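Local structure of valine-pyruvate aminotransferase (Salmonella typhimurium, 3G7Q) at residues Lys167-Leu175 and Asn195-Leu205; Pro41-Tyr50 and Arg301-Tyr311. The protein catalyses the pyridoxal 5'-phosphate-dependent transfer of an amino group from L-valine to pyruvate, giving 3-methyl-2-oxobutanoate and L-alanine, and probably serves alanine biosynthesis. One frame throughout, in Å; residues are numbered along the deposited sequence.

Overall arrangement
Followed from the N terminus, the chain passes helix 17-25 and strand 34-35 before residues 41-50, a loop running into helix 45-61. Only some 250 residues later does helix 299-325 bring residues 301-311 back against them, so interaction 2 closes a very long loop. Interaction 1 falls wholly within that loop and closes a short one: strand 165-169 and the turn after it meet residues 195-205 once the chain has passed through strand 181-187. The two contacts are nested, not crossed. The centres of interactions 1 and 2 lie about 30 Å apart, their nearest atoms about 10 Å apart. Interaction 1 ties the six-stranded sheet to helix 199-211; interaction 2 joins the N-terminal part to the long helix 299-325.

Interaction 1: residues Lys167-Leu175 and Asn195-Leu205; sequences KYHVDFEHL and NVITDEELMKL
Glu-201 sends its extended side chain from the first turn of helix 199-211 to the end of strand 165-169, where OE2 takes two donors from opposite faces of the carboxylate. His-169 ND1 lies 2.9 Å from Glu-201 OE2, with the oxygen in the imidazole plane and the ring turned 60° from the carboxylate; Val-170 N reaches Glu-201 OE2 at 3.0 Å. Glu-159 holds His-169 NE2, so both ring nitrogens are bonded. Lys-167, long enough to reach over from the strand, runs straight until chi4 (67°) bends NZ onto Asn-195 OD1 at 2.6 Å and Val-196 O at 2.7 Å; Glu-337 supplies its salt bridge. A water links Lys-167 NZ, Tyr-168 O, Asn-195 ND2 and Glu-201 OE1. The contact then turns apolar: the Phe-172 ring lies between Val-170 CG1 on one face and, in one conformer, Lys-204 CD on the other; this lysine methylene makes a CH-pi contact, 3.9 Å from the centroid. Leu-205 CD2 touches Phe-172 and Leu-175. Glutamate suits position 201 because OE2 serves the strand end while OE1 accepts from Thr-198 N; with Thr-198 OG1 accepting from Glu-201 N, this is a capping box, opening helix 199-211 in the fold type I architecture of class I aminotransferases.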
loop_
_atom_site.group_PDB
_atom_site.type_symbol
_atom_site.label_atom_id
_atom_site.label_comp_id
_atom_site.label_asym_id
_atom_site.label_seq_id
_atom_site.Cartn_x
_atom_site.Cartn_y
_atom_site.Cartn_z
ATOM N N LYS A 167 -2.983 -34.205 9.487
ATOM C CA LYS A 167 -3.856 -33.147 9.022
ATOM C C LYS A 167 -4.617 -32.536 10.211
ATOM O O LYS A 167 -5.156 -33.258 11.056
ATOM C CB LYS A 167 -4.864 -33.708 8.013
ATOM C CG LYS A 167 -5.836 -32.683 7.467
ATOM C CD LYS A 167 -6.697 -33.225 6.325
ATOM C CE LYS A 167 -7.847 -32.263 5.953
ATOM N NZ LYS A 167 -7.404 -30.959 5.351
ATOM N N TYR A 168 -4.614 -31.220 10.281
ATOM C CA TYR A 168 -5.364 -30.513 11.300
ATOM C C TYR A 168 -6.820 -30.443 10.882
ATOM O O TYR A 168 -7.137 -30.308 9.690
ATOM C CB TYR A 168 -4.852 -29.107 11.485
ATOM C CG TYR A 168 -3.456 -28.981 12.076
ATOM C CD1 TYR A 168 -3.154 -29.512 13.324
ATOM C CD2 TYR A 168 -2.490 -28.270 11.426
ATOM C CE1 TYR A 168 -1.875 -29.366 13.898
ATOM C CE2 TYR A 168 -1.223 -28.104 11.968
ATOM C CZ TYR A 168 -0.921 -28.664 13.213
ATOM O OH TYR A 168 0.334 -28.519 13.744
ATOM N N HIS A 169 -7.693 -30.505 11.877
ATOM C CA HIS A 169 -9.148 -30.394 11.700
ATOM C C HIS A 169 -9.759 -29.420 12.696
ATOM O O HIS A 169 -9.277 -29.291 13.812
ATOM C CB HIS A 169 -9.807 -31.751 11.888
ATOM C CG HIS A 169 -9.532 -32.698 10.766
ATOM N ND1 HIS A 169 -10.212 -32.635 9.564
ATOM C CD2 HIS A 169 -8.642 -33.708 10.644
ATOM C CE1 HIS A 169 -9.763 -33.587 8.765
ATOM N NE2 HIS A 169 -8.811 -34.253 9.394
ATOM N N VAL A 170 -10.858 -28.796 12.296
ATOM C CA VAL A 170 -11.620 -27.916 13.184
ATOM C C VAL A 170 -12.236 -28.762 14.284
ATOM O O VAL A 170 -12.895 -29.770 14.010
ATOM C CB VAL A 170 -12.752 -27.177 12.446
ATOM C CG1 VAL A 170 -13.575 -26.309 13.437
ATOM C CG2 VAL A 170 -12.234 -26.324 11.260
ATOM N N ASP A 171 -12.034 -28.374 15.540
ATOM C CA ASP A 171 -12.658 -29.053 16.684
ATOM C C ASP A 171 -13.974 -28.333 16.984
ATOM O O ASP A 171 -14.020 -27.394 17.785
ATOM C CB ASP A 171 -11.702 -29.040 17.876
ATOM C CG ASP A 171 -12.300 -29.624 19.126
ATOM O OD1 ASP A 171 -13.432 -30.146 19.082
ATOM O OD2 ASP A 171 -11.618 -29.539 20.182
ATOM N N PHE A 172 -15.052 -28.767 16.334
ATOM C CA PHE A 172 -16.328 -28.073 16.483
ATOM C C PHE A 172 -16.923 -28.189 17.889
ATOM O O PHE A 172 -17.618 -27.276 18.329
ATOM C CB PHE A 172 -17.340 -28.532 15.425
ATOM C CG PHE A 172 -17.042 -28.005 14.055
ATOM C CD1 PHE A 172 -17.395 -26.708 13.716
ATOM C CD2 PHE A 172 -16.404 -28.797 13.111
ATOM C CE1 PHE A 172 -17.116 -26.204 12.459
ATOM C CE2 PHE A 172 -16.122 -28.293 11.859
ATOM C CZ PHE A 172 -16.486 -26.994 11.535
ATOM N N GLU A 173 -16.608 -29.273 18.587
ATOM C CA GLU A 173 -17.137 -29.517 19.932
ATOM C C GLU A 173 -16.713 -28.434 20.911
ATOM O O GLU A 173 -17.475 -28.095 21.812
ATOM C CB GLU A 173 -16.702 -30.887 20.476
ATOM C CG GLU A 173 -17.424 -32.087 19.864
ATOM C CD GLU A 173 -17.155 -32.275 18.366
ATOM O OE1 GLU A 173 -16.026 -31.938 17.880
ATOM O OE2 GLU A 173 -18.088 -32.763 17.677
ATOM N N HIS A 174 -15.513 -27.881 20.720
ATOM C CA HIS A 174 -14.988 -26.843 21.598
ATOM C C HIS A 174 -14.837 -25.495 20.928
ATOM O O HIS A 174 -14.188 -24.603 21.480
ATOM C CB HIS A 174 -13.639 -27.289 22.159
ATOM C CG HIS A 174 -13.713 -28.606 22.857
ATOM N ND1 HIS A 174 -13.191 -29.762 22.323
ATOM C CD2 HIS A 174 -14.310 -28.961 24.019
ATOM C CE1 HIS A 174 -13.446 -30.772 23.137
ATOM N NE2 HIS A 174 -14.129 -30.313 24.170
ATOM N N LEU A 175 -15.436 -25.327 19.747
ATOM C CA LEU A 175 -15.362 -24.058 19.051
ATOM C C LEU A 175 -16.366 -23.081 19.655
ATOM O O LEU A 175 -17.575 -23.315 19.625
ATOM C CB LEU A 175 -15.630 -24.248 17.561
ATOM C CG LEU A 175 -15.414 -23.011 16.691
ATOM C CD1 LEU A 175 -13.939 -22.621 16.666
ATOM C CD2 LEU A 175 -15.951 -23.280 15.296
ATOM N N ASN A 195 -2.514 -26.965 4.613
ATOM C CA ASN A 195 -3.797 -27.589 4.835
ATOM C C ASN A 195 -4.885 -27.034 3.921
ATOM O O ASN A 195 -4.900 -25.840 3.624
ATOM C CB ASN A 195 -4.261 -27.365 6.260
ATOM C CG ASN A 195 -5.495 -28.194 6.607
ATOM O OD1 ASN A 195 -5.540 -29.401 6.327
ATOM N ND2 ASN A 195 -6.508 -27.543 7.202
ATOM N N VAL A 196 -5.803 -27.908 3.539
ATOM C CA VAL A 196 -6.995 -27.505 2.808
ATOM C C VAL A 196 -8.203 -27.913 3.650
ATOM O O VAL A 196 -8.552 -29.102 3.749
ATOM C CB VAL A 196 -7.030 -28.078 1.376
ATOM C CG1 VAL A 196 -8.427 -27.900 0.749
ATOM C CG2 VAL A 196 -5.959 -27.393 0.532
ATOM N N ILE A 197 -8.784 -26.946 4.332
ATOM C CA ILE A 197 -9.966 -27.204 5.126
ATOM C C ILE A 197 -11.012 -27.951 4.261
ATOM O O ILE A 197 -11.215 -27.602 3.098
ATOM C CB ILE A 197 -10.476 -25.864 5.715
ATOM C CG1 ILE A 197 -11.673 -26.094 6.623
ATOM C CG2 ILE A 197 -10.760 -24.831 4.580
ATOM C CD1 ILE A 197 -12.176 -24.816 7.265
ATOM N N THR A 198 -11.651 -28.978 4.817
ATOM C CA THR A 198 -12.551 -29.846 4.045
ATOM C C THR A 198 -13.836 -29.124 3.653
ATOM O O THR A 198 -14.235 -28.128 4.282
ATOM C CB THR A 198 -12.901 -31.147 4.770
ATOM O OG1 THR A 198 -13.816 -30.893 5.856
ATOM C CG2 THR A 198 -11.619 -31.888 5.258
ATOM N N ASP A 199 -14.483 -29.598 2.586
ATOM C CA ASP A 199 -15.763 -29.018 2.206
ATOM C C ASP A 199 -16.747 -29.006 3.387
ATOM O O ASP A 199 -17.405 -27.998 3.615
ATOM C CB ASP A 199 -16.413 -29.765 1.038
ATOM C CG ASP A 199 -15.595 -29.703 -0.225
ATOM O OD1 ASP A 199 -14.859 -28.723 -0.417
ATOM O OD2 ASP A 199 -15.704 -30.647 -1.010
ATOM N N GLU A 200 -16.788 -30.088 4.141
ATOM C CA GLU A 200 -17.716 -30.218 5.271
ATOM C C GLU A 200 -17.386 -29.205 6.375
ATOM O O GLU A 200 -18.271 -28.556 6.917
ATOM C CB GLU A 200 -17.682 -31.643 5.808
ATOM C CG GLU A 200 -18.756 -31.968 6.845
ATOM N N GLU A 201 -16.117 -29.076 6.706
ATOM C CA GLU A 201 -15.696 -28.080 7.694
ATOM C C GLU A 201 -16.043 -26.659 7.273
ATOM O O GLU A 201 -16.541 -25.852 8.056
ATOM C CB GLU A 201 -14.178 -28.155 7.918
ATOM C CG GLU A 201 -13.776 -29.390 8.720
ATOM C CD GLU A 201 -12.272 -29.638 8.758
ATOM O OE1 GLU A 201 -11.539 -29.263 7.796
ATOM O OE2 GLU A 201 -11.811 -30.207 9.775
ATOM N N LEU A 202 -15.780 -26.341 6.019
ATOM C CA LEU A 202 -16.025 -24.998 5.524
ATOM C C LEU A 202 -17.536 -24.692 5.506
ATOM O O LEU A 202 -17.939 -23.577 5.865
ATOM C CB LEU A 202 -15.366 -24.821 4.140
ATOM C CG LEU A 202 -15.302 -23.384 3.606
ATOM C CD1 LEU A 202 -14.501 -22.502 4.546
ATOM C CD2 LEU A 202 -14.691 -23.382 2.181
HETATM N N MSE A 203 -18.354 -25.629 5.032
HETATM C CA MSE A 203 -19.805 -25.391 4.968
HETATM C C MSE A 203 -20.390 -25.178 6.340
HETATM O O MSE A 203 -21.275 -24.359 6.531
HETATM C CB MSE A 203 -20.510 -26.535 4.267
HETATM C CG MSE A 203 -20.197 -26.512 2.803
HETATM SE SE MSE A 203 -21.230 -27.749 1.786
HETATM C CE MSE A 203 -20.541 -29.495 2.449
ATOM N N LYS A 204 -19.881 -25.933 7.323
ATOM C CA LYS A 204 -20.287 -25.787 8.735
ATOM C C LYS A 204 -19.922 -24.386 9.239
ATOM O O LYS A 204 -20.766 -23.678 9.792
ATOM C CB LYS A 204 -19.635 -26.847 9.641
ATOM C CG LYS A 204 -20.156 -28.278 9.524
ATOM C CD LYS A 204 -19.412 -29.158 10.539
ATOM C CE LYS A 204 -19.698 -30.635 10.415
ATOM N NZ LYS A 204 -18.867 -31.428 11.394
ATOM N N LEU A 205 -18.670 -23.978 9.021
ATOM C CA LEU A 205 -18.232 -22.610 9.373
ATOM C C LEU A 205 -19.084 -21.538 8.692
ATOM O O LEU A 205 -19.404 -20.516 9.306
ATOM C CB LEU A 205 -16.749 -22.390 9.046
ATOM C CG LEU A 205 -15.727 -23.141 9.888
ATOM C CD1 LEU A 205 -14.297 -22.935 9.355
ATOM C CD2 LEU A 205 -15.833 -22.723 11.377
HETATM O O HOH W 1 -8.835 -29.590 7.674
HETATM O O HOH W 2 -13.601 -31.054 11.708
#

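Interaction 2: residues Pro41-Tyr50 and Arg301-Tyr311; sequences PAHIPAMQDY and RLSETVIKPFY. With EDO (1,2-ethanediol), chain E.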
loop_
_atom_site.group_PDB
_atom_site.type_symbol
_atom_site.label_atom_id
_atom_site.label_comp_id
_atom_site.label_asym_id
_atom_site.label_seq_id
_atom_site.Cartn_x
_atom_site.Cartn_y
_atom_site.Cartn_z
ATOM N N PRO A 41 7.357 -17.135 -3.900
ATOM C CA PRO A 41 7.129 -18.213 -4.830
ATOM C C PRO A 41 8.379 -18.546 -5.640
ATOM O O PRO A 41 9.424 -17.863 -5.556
ATOM C CB PRO A 41 6.011 -17.660 -5.743
ATOM C CG PRO A 41 6.170 -16.197 -5.685
ATOM C CD PRO A 41 6.701 -15.878 -4.312
ATOM N N ALA A 42 8.264 -19.598 -6.416
ATOM C CA ALA A 42 9.334 -20.036 -7.280
ATOM C C ALA A 42 9.454 -19.185 -8.524
ATOM O O ALA A 42 8.548 -18.435 -8.865
ATOM C CB ALA A 42 9.064 -21.501 -7.683
ATOM N N HIS A 43 10.612 -19.263 -9.175
ATOM C CA HIS A 43 10.802 -18.664 -10.490
ATOM C C HIS A 43 10.694 -19.798 -11.502
ATOM O O HIS A 43 11.676 -20.468 -11.795
ATOM C CB HIS A 43 12.150 -17.980 -10.602
ATOM C CG HIS A 43 12.301 -16.850 -9.652
ATOM N ND1 HIS A 43 11.758 -15.609 -9.896
ATOM C CD2 HIS A 43 12.901 -16.778 -8.442
ATOM C CE1 HIS A 43 12.041 -14.811 -8.881
ATOM N NE2 HIS A 43 12.732 -15.494 -7.987
ATOM N N ILE A 44 9.498 -19.997 -12.041
ATOM C CA ILE A 44 9.249 -21.094 -12.952
ATOM C C ILE A 44 9.703 -20.640 -14.308
ATOM O O ILE A 44 9.202 -19.615 -14.823
ATOM C CB ILE A 44 7.761 -21.512 -12.952
ATOM C CG1 ILE A 44 7.323 -21.902 -11.530
ATOM C CG2 ILE A 44 7.525 -22.607 -13.986
ATOM C CD1 ILE A 44 5.810 -22.242 -11.373
ATOM N N PRO A 45 10.670 -21.364 -14.911
ATOM C CA PRO A 45 11.177 -20.905 -16.227
ATOM C C PRO A 45 10.118 -20.564 -17.267
ATOM O O PRO A 45 10.221 -19.511 -17.898
ATOM C CB PRO A 45 12.059 -22.074 -16.678
ATOM C CG PRO A 45 12.555 -22.647 -15.404
ATOM C CD PRO A 45 11.395 -22.565 -14.450
ATOM N N ALA A 46 9.093 -21.414 -17.419
ATOM C CA ALA A 46 8.030 -21.165 -18.378
ATOM C C ALA A 46 7.252 -19.894 -18.046
ATOM O O ALA A 46 6.806 -19.166 -18.963
ATOM C CB ALA A 46 7.072 -22.388 -18.472
HETATM N N MSE A 47 7.089 -19.612 -16.758
HETATM C CA MSE A 47 6.383 -18.384 -16.324
HETATM C C MSE A 47 7.244 -17.153 -16.562
HETATM O O MSE A 47 6.730 -16.119 -17.002
HETATM C CB MSE A 47 5.928 -18.473 -14.866
HETATM C CG MSE A 47 4.883 -19.550 -14.620
HETATM SE SE MSE A 47 3.243 -19.344 -15.642
HETATM C CE MSE A 47 2.694 -17.615 -14.946
ATOM N N GLN A 48 8.538 -17.246 -16.295
ATOM C CA GLN A 48 9.422 -16.098 -16.546
ATOM C C GLN A 48 9.425 -15.763 -18.031
ATOM O O GLN A 48 9.356 -14.586 -18.414
ATOM C CB GLN A 48 10.821 -16.383 -16.034
ATOM C CG GLN A 48 10.913 -16.607 -14.509
ATOM C CD GLN A 48 10.586 -15.382 -13.648
ATOM O OE1 GLN A 48 10.382 -15.505 -12.439
ATOM N NE2 GLN A 48 10.565 -14.198 -14.260
ATOM N N ASP A 49 9.446 -16.793 -18.880
ATOM C CA ASP A 49 9.388 -16.578 -20.324
ATOM C C ASP A 49 8.058 -15.929 -20.718
ATOM O O ASP A 49 8.030 -14.990 -21.516
ATOM C CB ASP A 49 9.532 -17.911 -21.091
ATOM C CG ASP A 49 10.916 -18.536 -20.959
ATOM O OD1 ASP A 49 11.882 -17.861 -20.524
ATOM O OD2 ASP A 49 11.035 -19.731 -21.318
ATOM N N TYR A 50 6.962 -16.437 -20.160
ATOM C CA TYR A 50 5.644 -15.878 -20.417
ATOM C C TYR A 50 5.591 -14.400 -20.031
ATOM O O TYR A 50 5.174 -13.576 -20.823
ATOM C CB TYR A 50 4.553 -16.629 -19.638
ATOM C CG TYR A 50 3.206 -16.007 -19.859
ATOM C CD1 TYR A 50 2.422 -16.358 -20.964
ATOM C CD2 TYR A 50 2.719 -15.037 -18.983
ATOM C CE1 TYR A 50 1.192 -15.763 -21.178
ATOM C CE2 TYR A 50 1.509 -14.428 -19.203
ATOM C CZ TYR A 50 0.741 -14.793 -20.285
ATOM O OH TYR A 50 -0.470 -14.177 -20.474
ATOM N N ARG A 301 -5.420 -20.975 -17.470
ATOM C CA ARG A 301 -4.603 -21.981 -18.149
ATOM C C ARG A 301 -3.220 -22.142 -17.506
ATOM O O ARG A 301 -2.712 -23.265 -17.296
ATOM C CB ARG A 301 -4.411 -21.578 -19.625
ATOM C CG ARG A 301 -3.520 -22.519 -20.442
ATOM C CD ARG A 301 -3.407 -22.094 -21.918
ATOM N NE ARG A 301 -2.687 -20.836 -22.101
ATOM C CZ ARG A 301 -1.356 -20.729 -22.115
ATOM N NH1 ARG A 301 -0.580 -21.789 -21.946
ATOM N NH2 ARG A 301 -0.784 -19.551 -22.299
ATOM N N LEU A 302 -2.596 -21.015 -17.230
ATOM C CA LEU A 302 -1.243 -21.036 -16.672
ATOM C C LEU A 302 -1.279 -21.584 -15.256
ATOM O O LEU A 302 -0.415 -22.381 -14.878
ATOM C CB LEU A 302 -0.626 -19.651 -16.717
ATOM C CG LEU A 302 -0.240 -19.146 -18.110
ATOM C CD1 LEU A 302 0.232 -17.683 -17.976
ATOM C CD2 LEU A 302 0.806 -20.055 -18.796
ATOM N N SER A 303 -2.294 -21.189 -14.489
ATOM C CA SER A 303 -2.441 -21.725 -13.136
ATOM C C SER A 303 -2.573 -23.237 -13.153
ATOM O O SER A 303 -1.901 -23.963 -12.403
ATOM C CB SER A 303 -3.667 -21.092 -12.461
ATOM O OG SER A 303 -3.499 -19.672 -12.292
ATOM N N GLU A 304 -3.446 -23.761 -14.012
ATOM C CA GLU A 304 -3.694 -25.206 -14.004
ATOM C C GLU A 304 -2.635 -26.044 -14.710
ATOM O O GLU A 304 -2.335 -27.156 -14.249
ATOM C CB GLU A 304 -5.092 -25.533 -14.599
ATOM C CG GLU A 304 -5.516 -27.043 -14.603
ATOM C CD GLU A 304 -5.832 -27.690 -13.207
ATOM O OE1 GLU A 304 -6.284 -27.001 -12.277
ATOM O OE2 GLU A 304 -5.648 -28.919 -13.045
ATOM N N THR A 305 -2.047 -25.532 -15.793
ATOM C CA THR A 305 -1.134 -26.356 -16.602
ATOM C C THR A 305 0.353 -26.100 -16.448
ATOM O O THR A 305 1.161 -26.909 -16.889
ATOM C CB THR A 305 -1.505 -26.204 -18.089
ATOM O OG1 THR A 305 -1.154 -24.909 -18.548
ATOM C CG2 THR A 305 -3.014 -26.426 -18.287
ATOM N N VAL A 306 0.721 -25.006 -15.810
ATOM C CA VAL A 306 2.140 -24.682 -15.644
ATOM C C VAL A 306 2.506 -24.565 -14.164
ATOM O O VAL A 306 3.406 -25.251 -13.669
ATOM C CB VAL A 306 2.499 -23.378 -16.380
ATOM C CG1 VAL A 306 3.958 -22.962 -16.086
ATOM C CG2 VAL A 306 2.265 -23.527 -17.891
ATOM N N ILE A 307 1.775 -23.715 -13.457
ATOM C CA ILE A 307 2.046 -23.475 -12.048
ATOM C C ILE A 307 1.761 -24.693 -11.161
ATOM O O ILE A 307 2.668 -25.180 -10.484
ATOM C CB ILE A 307 1.259 -22.247 -11.548
ATOM C CG1 ILE A 307 1.746 -20.974 -12.270
ATOM C CG2 ILE A 307 1.406 -22.088 -10.031
ATOM C CD1 ILE A 307 0.932 -19.725 -11.972
ATOM N N LYS A 308 0.528 -25.181 -11.150
ATOM C CA LYS A 308 0.211 -26.297 -10.270
ATOM C C LYS A 308 1.157 -27.508 -10.460
ATOM O O LYS A 308 1.688 -28.030 -9.489
ATOM C CB LYS A 308 -1.251 -26.728 -10.458
ATOM C CG LYS A 308 -1.636 -27.932 -9.617
ATOM C CD LYS A 308 -3.107 -28.257 -9.780
ATOM C CE LYS A 308 -3.414 -29.665 -9.311
ATOM N NZ LYS A 308 -4.877 -29.993 -9.403
ATOM N N PRO A 309 1.361 -27.969 -11.702
ATOM C CA PRO A 309 2.250 -29.146 -11.838
ATOM C C PRO A 309 3.691 -28.932 -11.392
ATOM O O PRO A 309 4.346 -29.878 -10.938
ATOM C CB PRO A 309 2.207 -29.472 -13.332
ATOM C CG PRO A 309 1.175 -28.636 -13.898
ATOM C CD PRO A 309 0.821 -27.546 -13.005
ATOM N N PHE A 310 4.201 -27.721 -11.581
ATOM C CA PHE A 310 5.540 -27.389 -11.131
ATOM C C PHE A 310 5.656 -27.581 -9.625
ATOM O O PHE A 310 6.579 -28.237 -9.155
ATOM C CB PHE A 310 5.906 -25.941 -11.480
ATOM C CG PHE A 310 7.245 -25.509 -10.915
ATOM C CD1 PHE A 310 7.353 -25.004 -9.628
ATOM C CD2 PHE A 310 8.380 -25.603 -11.698
ATOM C CE1 PHE A 310 8.619 -24.616 -9.133
ATOM C CE2 PHE A 310 9.602 -25.220 -11.210
ATOM C CZ PHE A 310 9.710 -24.734 -9.935
ATOM N N TYR A 311 4.743 -26.979 -8.858
ATOM C CA TYR A 311 4.813 -27.088 -7.409
ATOM C C TYR A 311 4.509 -28.498 -6.916
ATOM O O TYR A 311 5.068 -28.932 -5.941
ATOM C CB TYR A 311 3.859 -26.091 -6.754
ATOM C CG TYR A 311 4.337 -24.642 -6.826
ATOM C CD1 TYR A 311 5.286 -24.171 -5.951
ATOM C CD2 TYR A 311 3.816 -23.747 -7.762
ATOM C CE1 TYR A 311 5.699 -22.880 -5.997
ATOM C CE2 TYR A 311 4.241 -22.417 -7.817
ATOM C CZ TYR A 311 5.191 -21.999 -6.945
ATOM O OH TYR A 311 5.646 -20.697 -6.945
HETATM C C1 EDO E . -3.711 -33.201 -7.768
HETATM O O1 EDO E . -4.662 -32.088 -7.723
HETATM C C2 EDO E . -2.262 -32.754 -8.040
HETATM O O2 EDO E . -1.936 -33.021 -9.436
#
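Ile-44 lies flat on the ring of Phe-310, its CG1 3.6 Å from the centroid and only 10° off the ring normal, a CH-pi contact over the face. The branched side chain suits this place because all three arms touch Phe-310; CD1 also reaches Tyr-311 and Ile-307, and CG2 also Val-306. Ala-42, small enough to sit close, puts CB 3.5 Å from Phe-310 CE1. Beside it, the backbone N of Ala-42 donates to Tyr-311 OH at 2.9 Å, coming near the plane of the phenol ring; this polar bond fixes the loop before the helix against the end of an otherwise oily surface. Further along, selenomethionine Met-47 folds back at chi2 and chi3, bringing SE 3.7 Å from Val-306 CG1 and CE against Leu-302 CD1. That same Leu-302 methyl stands over the centre of the Tyr-50 ring, 3.6 Å from its centroid and 5° off the normal.

In the second shell, Asp-298 bonds Tyr-50 OH and forms a salt bridge with Arg-301, which is consistent with its positioning the phenol under Leu-302. Loop residues Leu-251 and Ile-340 touch Ile-307 and Tyr-311. Leu-302 O accepts from both Val-306 N and Ile-307 N within the wider pi-type turn at 303-307. Helices 45-50 and 301-311 run roughly antiparallel, at 144°, the axes of these segments approaching to 10.0 Å: an apolar helix-helix interface with Ile-44 at the N-cap position, joining the N-terminal part of this fold type I enzyme to its long helix 299-325.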